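Local coordinates for septation protein imp2 (PDB 5C1F) that anchors cytoskeletal proteins to phospholipid membranes through its F-BAR domain and is required for normal septation, taking part in disassembly of the medial ring, at residues Arg44-Glu49 / Leu95-Val100; Glu49-Arg54 / Lys87-Ile92. One frame throughout, in Å; residues are numbered along the deposited sequence.

Both contacts lie between the same two antiparallel helices of the F-BAR domain, 18-59 and 69-155, with their centres about 9 Å apart. Because the helices run in opposite directions, contact 2 (49-54 with 87-92) is nested inside the chain loop closed by contact 1 (44-49 with 95-100). Glu49 belongs to both: its carboxylate serves contact 1, while its aliphatic chain reaches contact 2. A second bridge is Glu48 of contact 1, whose OE2 lies 2.6 Å from His89 ND1 of contact 2, a probable hydrogen bond. Each contact also touches the second subunit, through side chains of helix 18-59.

Contact 1. Residues Arg44-Glu49 / Leu95-Val100; sequences RANIEE and LLQDDV
Ala45 and Leu96 meet where two long antiparallel helices of the F-BAR helical bundle pack together, their local axes at 155° and 9.0 Å apart at the closest. The alanine's small side chain lets the backbones draw near: its CB touches Leu96 CB at 3.8 Å. Leu96 also reaches past it, setting CD1 3.9 Å from Glu48 CB and over one face of the Arg44 guanidinium, while helix 162-252 adds Phe229 against the leucine.

Gln97 can be followed outward along its chain. Its CB leads to CG, which rests on Ala45 CB at 3.5 Å; CD lies farther from the same methyl. The chain runs on extended (chi2 156°), and at the tip NE2 donates a hydrogen bond to Glu49 OE1, 3.3 Å long. The acceptor lies close to the amide plane, but the N-H arrives from above the carboxylate plane. Asn46 OD1 lies 3.5 Å from the same NE2. Glutamine suits this partly exposed margin because its methylenes pack on alanine while its amide reaches a charged neighbour. An alanine here would probably leave Glu49 OE1 without this donor and open a gap beside the Ala45 methyl.

On the buried side, Glu48 OE1 also accepts from Tyr51 OH of the second subunit. Within its own helix, the same oxygen receives Arg44 NH1 at 2.9 Å, lying in the guanidinium plane with a nearly straight N-H···O angle of 170°.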
ATOM      1  N   ARG A  44      -0.979  11.288  -0.532  1.00 20.35           N
ATOM      2  CA  ARG A  44      -1.622  10.047  -0.108  1.00 21.91           C
ATOM      3  C   ARG A  44      -2.055   9.196  -1.302  1.00 26.20           C
ATOM      4  O   ARG A  44      -1.994   7.967  -1.256  1.00 28.61           O
ATOM      5  CB  ARG A  44      -2.830  10.356   0.783  1.00 21.46           C
ATOM      6  CG  ARG A  44      -3.520   9.132   1.348  1.00 22.45           C
ATOM      7  CD  ARG A  44      -2.554   8.261   2.140  1.00 22.98           C
ATOM      8  NE  ARG A  44      -3.198   7.034   2.598  1.00 24.96           N
ATOM      9  CZ  ARG A  44      -3.263   5.915   1.883  1.00 27.37           C
ATOM     10  NH1 ARG A  44      -2.716   5.863   0.675  1.00 23.84           N
ATOM     11  NH2 ARG A  44      -3.873   4.844   2.374  1.00 17.57           N
ATOM     12  N   ALA A  45      -2.480   9.861  -2.371  1.00 24.04           N
ATOM     13  CA  ALA A  45      -2.909   9.175  -3.581  1.00 24.41           C
ATOM     14  C   ALA A  45      -1.719   8.594  -4.337  1.00 25.57           C
ATOM     15  O   ALA A  45      -1.781   7.472  -4.843  1.00 25.34           O
ATOM     16  CB  ALA A  45      -3.695  10.122  -4.476  1.00 19.59           C
ATOM     17  N   ASN A  46      -0.636   9.362  -4.416  1.00 25.82           N
ATOM     18  CA  ASN A  46       0.572   8.900  -5.088  1.00 29.20           C
ATOM     19  C   ASN A  46       1.225   7.756  -4.329  1.00 25.30           C
ATOM     20  O   ASN A  46       1.775   6.836  -4.935  1.00 25.78           O
ATOM     21  CB  ASN A  46       1.566  10.049  -5.271  1.00 29.33           C
ATOM     22  CG  ASN A  46       1.251  10.900  -6.489  1.00 34.70           C
ATOM     23  OD1 ASN A  46       0.661  10.422  -7.460  1.00 34.21           O
ATOM     24  ND2 ASN A  46       1.647  12.168  -6.444  1.00 37.20           N
ATOM     25  N   ILE A  47       1.159   7.821  -3.003  1.00 22.93           N
ATOM     26  CA  ILE A  47       1.626   6.727  -2.161  1.00 30.40           C
ATOM     27  C   ILE A  47       0.863   5.451  -2.503  1.00 19.20           C
ATOM     28  O   ILE A  47       1.458   4.386  -2.666  1.00 21.94           O
ATOM     29  CB  ILE A  47       1.459   7.048  -0.658  1.00 31.90           C
ATOM     30  CG1 ILE A  47       2.411   8.172  -0.246  1.00 28.71           C
ATOM     31  CG2 ILE A  47       1.709   5.809   0.191  1.00 19.62           C
ATOM     32  CD1 ILE A  47       2.243   8.627   1.190  1.00 30.64           C
ATOM     33  N   GLU A  48      -0.453   5.575  -2.633  1.00 18.65           N
ATOM     34  CA  GLU A  48      -1.294   4.428  -2.953  1.00 20.49           C
ATOM     35  C   GLU A  48      -1.000   3.887  -4.348  1.00 22.25           C
ATOM     36  O   GLU A  48      -0.977   2.675  -4.565  1.00 25.57           O
ATOM     37  CB  GLU A  48      -2.772   4.802  -2.844  1.00 17.70           C
ATOM     38  CG  GLU A  48      -3.712   3.602  -2.852  1.00 26.05           C
ATOM     39  CD  GLU A  48      -3.681   2.830  -1.541  1.00 22.72           C
ATOM     40  OE1 GLU A  48      -3.002   3.286  -0.597  1.00 19.85           O
ATOM     41  OE2 GLU A  48      -4.342   1.771  -1.450  1.00 18.83           O
ATOM     42  N   GLU A  49      -0.770   4.793  -5.292  1.00 24.46           N
ATOM     43  CA  GLU A  49      -0.500   4.408  -6.672  1.00 29.15           C
ATOM     44  C   GLU A  49       0.803   3.623  -6.780  1.00 19.88           C
ATOM     45  O   GLU A  49       0.846   2.559  -7.395  1.00 30.19           O
ATOM     46  CB  GLU A  49      -0.448   5.645  -7.572  1.00 24.14           C
ATOM     47  CG  GLU A  49      -0.283   5.330  -9.054  1.00 29.88           C
ATOM     48  CD  GLU A  49      -0.260   6.581  -9.920  1.00 37.35           C
ATOM     49  OE1 GLU A  49      -0.412   7.691  -9.371  1.00 43.44           O
ATOM     50  OE2 GLU A  49      -0.089   6.454 -11.150  1.00 40.78           O
ATOM     51  N   LEU A  95      -9.326   6.711  -7.468  1.00 20.04           N
ATOM     52  CA  LEU A  95     -10.447   7.363  -6.804  1.00 21.98           C
ATOM     53  C   LEU A  95      -9.958   8.378  -5.766  1.00 27.76           C
ATOM     54  O   LEU A  95     -10.590   9.417  -5.557  1.00 27.25           O
ATOM     55  CB  LEU A  95     -11.363   6.325  -6.151  1.00 26.87           C
ATOM     56  CG  LEU A  95     -12.074   5.368  -7.119  1.00 29.33           C
ATOM     57  CD1 LEU A  95     -12.777   4.241  -6.370  1.00 27.49           C
ATOM     58  CD2 LEU A  95     -13.059   6.122  -8.002  1.00 20.97           C
ATOM     59  N   LEU A  96      -8.831   8.082  -5.122  1.00 25.51           N
ATOM     60  CA  LEU A  96      -8.236   9.026  -4.180  1.00 18.62           C
ATOM     61  C   LEU A  96      -7.858  10.316  -4.900  1.00 37.69           C
ATOM     62  O   LEU A  96      -7.945  11.406  -4.331  1.00 29.06           O
ATOM     63  CB  LEU A  96      -7.006   8.422  -3.498  1.00 18.25           C
ATOM     64  CG  LEU A  96      -7.243   7.408  -2.376  1.00 22.24           C
ATOM     65  CD1 LEU A  96      -5.920   6.868  -1.847  1.00 19.96           C
ATOM     66  CD2 LEU A  96      -8.061   8.020  -1.248  1.00 17.79           C
ATOM     67  N   GLN A  97      -7.443  10.189  -6.155  1.00 19.71           N
ATOM     68  CA  GLN A  97      -7.089  11.355  -6.950  1.00 40.64           C
ATOM     69  C   GLN A  97      -8.329  12.091  -7.441  1.00 31.37           C
ATOM     70  O   GLN A  97      -8.429  13.304  -7.291  1.00 28.72           O
ATOM     71  CB  GLN A  97      -6.202  10.952  -8.130  1.00 38.23           C
ATOM     72  CG  GLN A  97      -4.727  10.911  -7.766  1.00 50.29           C
ATOM     73  CD  GLN A  97      -3.906  10.005  -8.664  1.00 62.28           C
ATOM     74  OE1 GLN A  97      -4.401   9.483  -9.664  1.00 64.20           O
ATOM     75  NE2 GLN A  97      -2.638   9.812  -8.306  1.00 62.31           N
ATOM     76  N   ASP A  98      -9.279  11.353  -8.006  1.00 23.57           N
ATOM     77  CA  ASP A  98     -10.447  11.965  -8.633  1.00 23.88           C
ATOM     78  C   ASP A  98     -11.503  12.441  -7.638  1.00 21.55           C
ATOM     79  O   ASP A  98     -12.032  13.543  -7.777  1.00 28.24           O
ATOM     80  CB  ASP A  98     -11.083  10.986  -9.622  1.00 22.35           C
ATOM     81  CG  ASP A  98     -10.146  10.614 -10.752  1.00 36.68           C
ATOM     82  OD1 ASP A  98      -9.277  11.443 -11.096  1.00 35.21           O
ATOM     83  OD2 ASP A  98     -10.269   9.492 -11.289  1.00 34.84           O
ATOM     84  N   ASP A  99     -11.811  11.621  -6.636  1.00 26.82           N
ATOM     85  CA  ASP A  99     -12.905  11.932  -5.718  1.00 25.88           C
ATOM     86  C   ASP A  99     -12.455  12.655  -4.453  1.00 25.63           C
ATOM     87  O   ASP A  99     -13.264  13.291  -3.778  1.00 24.83           O
ATOM     88  CB  ASP A  99     -13.653  10.657  -5.328  1.00 25.62           C
ATOM     89  CG  ASP A  99     -14.300   9.976  -6.514  1.00 34.24           C
ATOM     90  OD1 ASP A  99     -14.467  10.634  -7.562  1.00 37.19           O
ATOM     91  OD2 ASP A  99     -14.645   8.783  -6.394  1.00 38.02           O
ATOM     92  N   VAL A 100     -11.173  12.557  -4.119  1.00 28.30           N
ATOM     93  CA  VAL A 100     -10.683  13.214  -2.914  1.00 27.62           C
ATOM     94  C   VAL A 100      -9.804  14.414  -3.265  1.00 25.63           C
ATOM     95  O   VAL A 100     -10.217  15.555  -3.075  1.00 29.65           O
ATOM     96  CB  VAL A 100      -9.918  12.231  -2.009  1.00 23.97           C
ATOM     97  CG1 VAL A 100      -9.523  12.902  -0.706  1.00 29.88           C
ATOM     98  CG2 VAL A 100     -10.777  11.011  -1.724  1.00 28.22           C
TER

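Contact 2. Residues Glu49-Arg54 / Lys87-Ile92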
ATOM      1  N   GLU A  49      -0.770   4.793  -5.292  1.00 24.46           N
ATOM      2  CA  GLU A  49      -0.500   4.408  -6.672  1.00 29.15           C
ATOM      3  C   GLU A  49       0.803   3.623  -6.780  1.00 19.88           C
ATOM      4  O   GLU A  49       0.846   2.559  -7.395  1.00 30.19           O
ATOM      5  CB  GLU A  49      -0.448   5.645  -7.572  1.00 24.14           C
ATOM      6  CG  GLU A  49      -0.283   5.330  -9.054  1.00 29.88           C
ATOM      7  CD  GLU A  49      -0.260   6.581  -9.920  1.00 37.35           C
ATOM      8  OE1 GLU A  49      -0.412   7.691  -9.371  1.00 43.44           O
ATOM      9  OE2 GLU A  49      -0.089   6.454 -11.150  1.00 40.78           O
ATOM     10  N   ASP A  50       1.859   4.162  -6.179  1.00 20.34           N
ATOM     11  CA  ASP A  50       3.167   3.513  -6.158  1.00 20.86           C
ATOM     12  C   ASP A  50       3.080   2.115  -5.549  1.00 28.00           C
ATOM     13  O   ASP A  50       3.671   1.163  -6.057  1.00 25.71           O
ATOM     14  CB  ASP A  50       4.169   4.367  -5.377  1.00 27.35           C
ATOM     15  CG  ASP A  50       5.547   3.735  -5.305  1.00 41.81           C
ATOM     16  OD1 ASP A  50       6.021   3.213  -6.337  1.00 46.23           O
ATOM     17  OD2 ASP A  50       6.161   3.763  -4.216  1.00 49.31           O
ATOM     18  N   TYR A  51       2.342   2.020  -4.447  1.00 19.26           N
ATOM     19  CA  TYR A  51       2.048   0.763  -3.771  1.00 18.56           C
ATOM     20  C   TYR A  51       1.389  -0.223  -4.740  1.00 23.34           C
ATOM     21  O   TYR A  51       1.829  -1.365  -4.884  1.00 20.12           O
ATOM     22  CB  TYR A  51       1.147   1.049  -2.565  1.00 22.21           C
ATOM     23  CG  TYR A  51       0.877  -0.096  -1.611  1.00 20.60           C
ATOM     24  CD1 TYR A  51       1.914  -0.807  -1.020  1.00 23.71           C
ATOM     25  CD2 TYR A  51      -0.423  -0.420  -1.252  1.00 21.32           C
ATOM     26  CE1 TYR A  51       1.652  -1.841  -0.123  1.00 21.92           C
ATOM     27  CE2 TYR A  51      -0.693  -1.443  -0.359  1.00 21.34           C
ATOM     28  CZ  TYR A  51       0.344  -2.151   0.202  1.00 23.51           C
ATOM     29  OH  TYR A  51       0.064  -3.170   1.089  1.00 21.91           O
ATOM     30  N   ALA A  52       0.346   0.242  -5.419  1.00 19.82           N
ATOM     31  CA  ALA A  52      -0.352  -0.563  -6.413  1.00 21.67           C
ATOM     32  C   ALA A  52       0.570  -1.007  -7.550  1.00 20.29           C
ATOM     33  O   ALA A  52       0.565  -2.175  -7.937  1.00 20.54           O
ATOM     34  CB  ALA A  52      -1.529   0.209  -6.966  1.00 18.21           C
ATOM     35  N   LYS A  53       1.357  -0.077  -8.083  1.00 19.65           N
ATOM     36  CA  LYS A  53       2.243  -0.386  -9.205  1.00 20.62           C
ATOM     37  C   LYS A  53       3.268  -1.454  -8.838  1.00 36.63           C
ATOM     38  O   LYS A  53       3.488  -2.401  -9.595  1.00 32.72           O
ATOM     39  CB  LYS A  53       2.967   0.871  -9.686  1.00 34.50           C
ATOM     40  CG  LYS A  53       2.087   1.883 -10.397  1.00 39.68           C
ATOM     41  CD  LYS A  53       2.890   3.123 -10.760  1.00 44.17           C
ATOM     42  CE  LYS A  53       2.062   4.117 -11.553  1.00 50.81           C
ATOM     43  NZ  LYS A  53       2.856   5.325 -11.909  1.00 52.56           N
ATOM     44  N   ARG A  54       3.894  -1.299  -7.677  1.00 20.37           N
ATOM     45  CA  ARG A  54       4.894  -2.256  -7.223  1.00 20.47           C
ATOM     46  C   ARG A  54       4.272  -3.630  -6.976  1.00 22.86           C
ATOM     47  O   ARG A  54       4.878  -4.657  -7.283  1.00 25.72           O
ATOM     48  CB  ARG A  54       5.588  -1.752  -5.956  1.00 20.56           C
ATOM     49  CG  ARG A  54       6.436  -0.501  -6.161  1.00 21.67           C
ATOM     50  CD  ARG A  54       7.336  -0.240  -4.964  1.00 22.08           C
ATOM     51  NE  ARG A  54       8.262  -1.346  -4.729  1.00 36.15           N
ATOM     52  CZ  ARG A  54       9.116  -1.410  -3.711  1.00 40.54           C
ATOM     53  NH1 ARG A  54       9.166  -0.427  -2.820  1.00 38.59           N
ATOM     54  NH2 ARG A  54       9.921  -2.457  -3.580  1.00 41.93           N
ATOM     55  N   LYS A  87      -4.722  -4.609  -8.451  1.00 18.07           N
ATOM     56  CA  LYS A  87      -5.758  -3.983  -9.272  1.00 21.48           C
ATOM     57  C   LYS A  87      -6.682  -3.107  -8.438  1.00 29.75           C
ATOM     58  O   LYS A  87      -7.060  -2.009  -8.851  1.00 28.15           O
ATOM     59  CB  LYS A  87      -6.595  -5.040  -9.995  1.00 19.25           C
ATOM     60  CG  LYS A  87      -5.817  -5.975 -10.894  1.00 24.89           C
ATOM     61  CD  LYS A  87      -6.708  -7.116 -11.370  1.00 27.63           C
ATOM     62  CE  LYS A  87      -5.914  -8.186 -12.099  1.00 29.92           C
ATOM     63  NZ  LYS A  87      -6.776  -9.332 -12.504  1.00 38.07           N
ATOM     64  N   SER A  88      -7.056  -3.616  -7.269  1.00 17.89           N
ATOM     65  CA  SER A  88      -7.925  -2.889  -6.359  1.00 17.74           C
ATOM     66  C   SER A  88      -7.235  -1.618  -5.877  1.00 33.24           C
ATOM     67  O   SER A  88      -7.799  -0.528  -5.961  1.00 17.64           O
ATOM     68  CB  SER A  88      -8.321  -3.771  -5.171  1.00 22.66           C
ATOM     69  OG  SER A  88      -9.037  -3.035  -4.192  1.00 20.17           O
ATOM     70  N   HIS A  89      -6.009  -1.764  -5.384  1.00 17.06           N
ATOM     71  CA  HIS A  89      -5.250  -0.618  -4.898  1.00 26.30           C
ATOM     72  C   HIS A  89      -5.019   0.424  -5.998  1.00 17.44           C
ATOM     73  O   HIS A  89      -4.992   1.620  -5.716  1.00 18.57           O
ATOM     74  CB  HIS A  89      -3.918  -1.075  -4.299  1.00 20.19           C
ATOM     75  CG  HIS A  89      -4.043  -1.639  -2.919  1.00 22.70           C
ATOM     76  ND1 HIS A  89      -4.183  -0.843  -1.800  1.00 21.90           N
ATOM     77  CD2 HIS A  89      -4.059  -2.917  -2.472  1.00 16.25           C
ATOM     78  CE1 HIS A  89      -4.275  -1.607  -0.728  1.00 21.63           C
ATOM     79  NE2 HIS A  89      -4.206  -2.870  -1.107  1.00 16.19           N
ATOM     80  N   LEU A  90      -4.876  -0.019  -7.244  1.00 17.91           N
ATOM     81  CA  LEU A  90      -4.724   0.919  -8.357  1.00 21.36           C
ATOM     82  C   LEU A  90      -6.014   1.703  -8.572  1.00 27.36           C
ATOM     83  O   LEU A  90      -5.983   2.919  -8.779  1.00 24.35           O
ATOM     84  CB  LEU A  90      -4.329   0.196  -9.646  1.00 24.68           C
ATOM     85  CG  LEU A  90      -4.021   1.114 -10.835  1.00 26.92           C
ATOM     86  CD1 LEU A  90      -2.874   2.059 -10.506  1.00 22.21           C
ATOM     87  CD2 LEU A  90      -3.709   0.312 -12.088  1.00 28.88           C
ATOM     88  N   GLN A  91      -7.141   0.998  -8.518  1.00 18.88           N
ATOM     89  CA  GLN A  91      -8.455   1.623  -8.620  1.00 24.47           C
ATOM     90  C   GLN A  91      -8.682   2.599  -7.459  1.00 23.85           C
ATOM     91  O   GLN A  91      -9.205   3.694  -7.652  1.00 24.76           O
ATOM     92  CB  GLN A  91      -9.552   0.548  -8.649  1.00 19.47           C
ATOM     93  CG  GLN A  91     -10.985   1.068  -8.540  1.00 32.66           C
ATOM     94  CD  GLN A  91     -11.485   1.726  -9.815  1.00 41.09           C
ATOM     95  OE1 GLN A  91     -10.975   2.764 -10.236  1.00 44.72           O
ATOM     96  NE2 GLN A  91     -12.496   1.124 -10.433  1.00 44.99           N
ATOM     97  N   ILE A  92      -8.268   2.204  -6.260  1.00 24.89           N
ATOM     98  CA  ILE A  92      -8.419   3.052  -5.082  1.00 24.50           C
ATOM     99  C   ILE A  92      -7.588   4.330  -5.211  1.00 23.10           C
ATOM    100  O   ILE A  92      -8.062   5.420  -4.885  1.00 21.06           O
ATOM    101  CB  ILE A  92      -8.021   2.303  -3.791  1.00 22.72           C
ATOM    102  CG1 ILE A  92      -8.983   1.141  -3.537  1.00 23.89           C
ATOM    103  CG2 ILE A  92      -8.040   3.246  -2.592  1.00 21.01           C
ATOM    104  CD1 ILE A  92     -10.417   1.579  -3.308  1.00 17.75           C
TER
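Tyr51 and His89 form a T-shaped aromatic pair between two antiparallel helices of the F-BAR bundle, whose local axes cross at -156° and approach to 8.0 Å. The tyrosine presents its edge: CE2 stands 3.6 Å from His89 CE1, over the imidazole face and offset toward its rim. The ring planes are 83° apart, with centroids separated by 5.0 Å. Tyr51 CG is anti to the backbone N (chi1 -172°), which starts the ring toward the histidine.

Van der Waals packing centres on Ala52, where a small residue suits the close approach of the backbones. Its CB lies against the facing backbone, 3.4 Å from Leu90 N, and also touches His89 CB at 3.8 Å and Leu90 CB at 3.9 Å. Farther out, Leu90 CD1 has a looser contact with Glu49 CG, so that leucine and the glutamate's aliphatic part line the more exposed margin.

Polar bonds to residues beyond the two segments hold both rings. With Asp240 bonded at His89 NE2 and Glu48 at ND1, the imidazole would probably be positively charged. Tyr51 OH bonds Glu48 OE1 of the second subunit, and the tyrosine ring stacks on Tyr51 of that subunit, so one aromatic serves both the helix packing and the dimer. Along the outer surface of helix 18-59, Lys53 NZ makes a weak salt bridge to Glu49 OE2 at 3.2 Å.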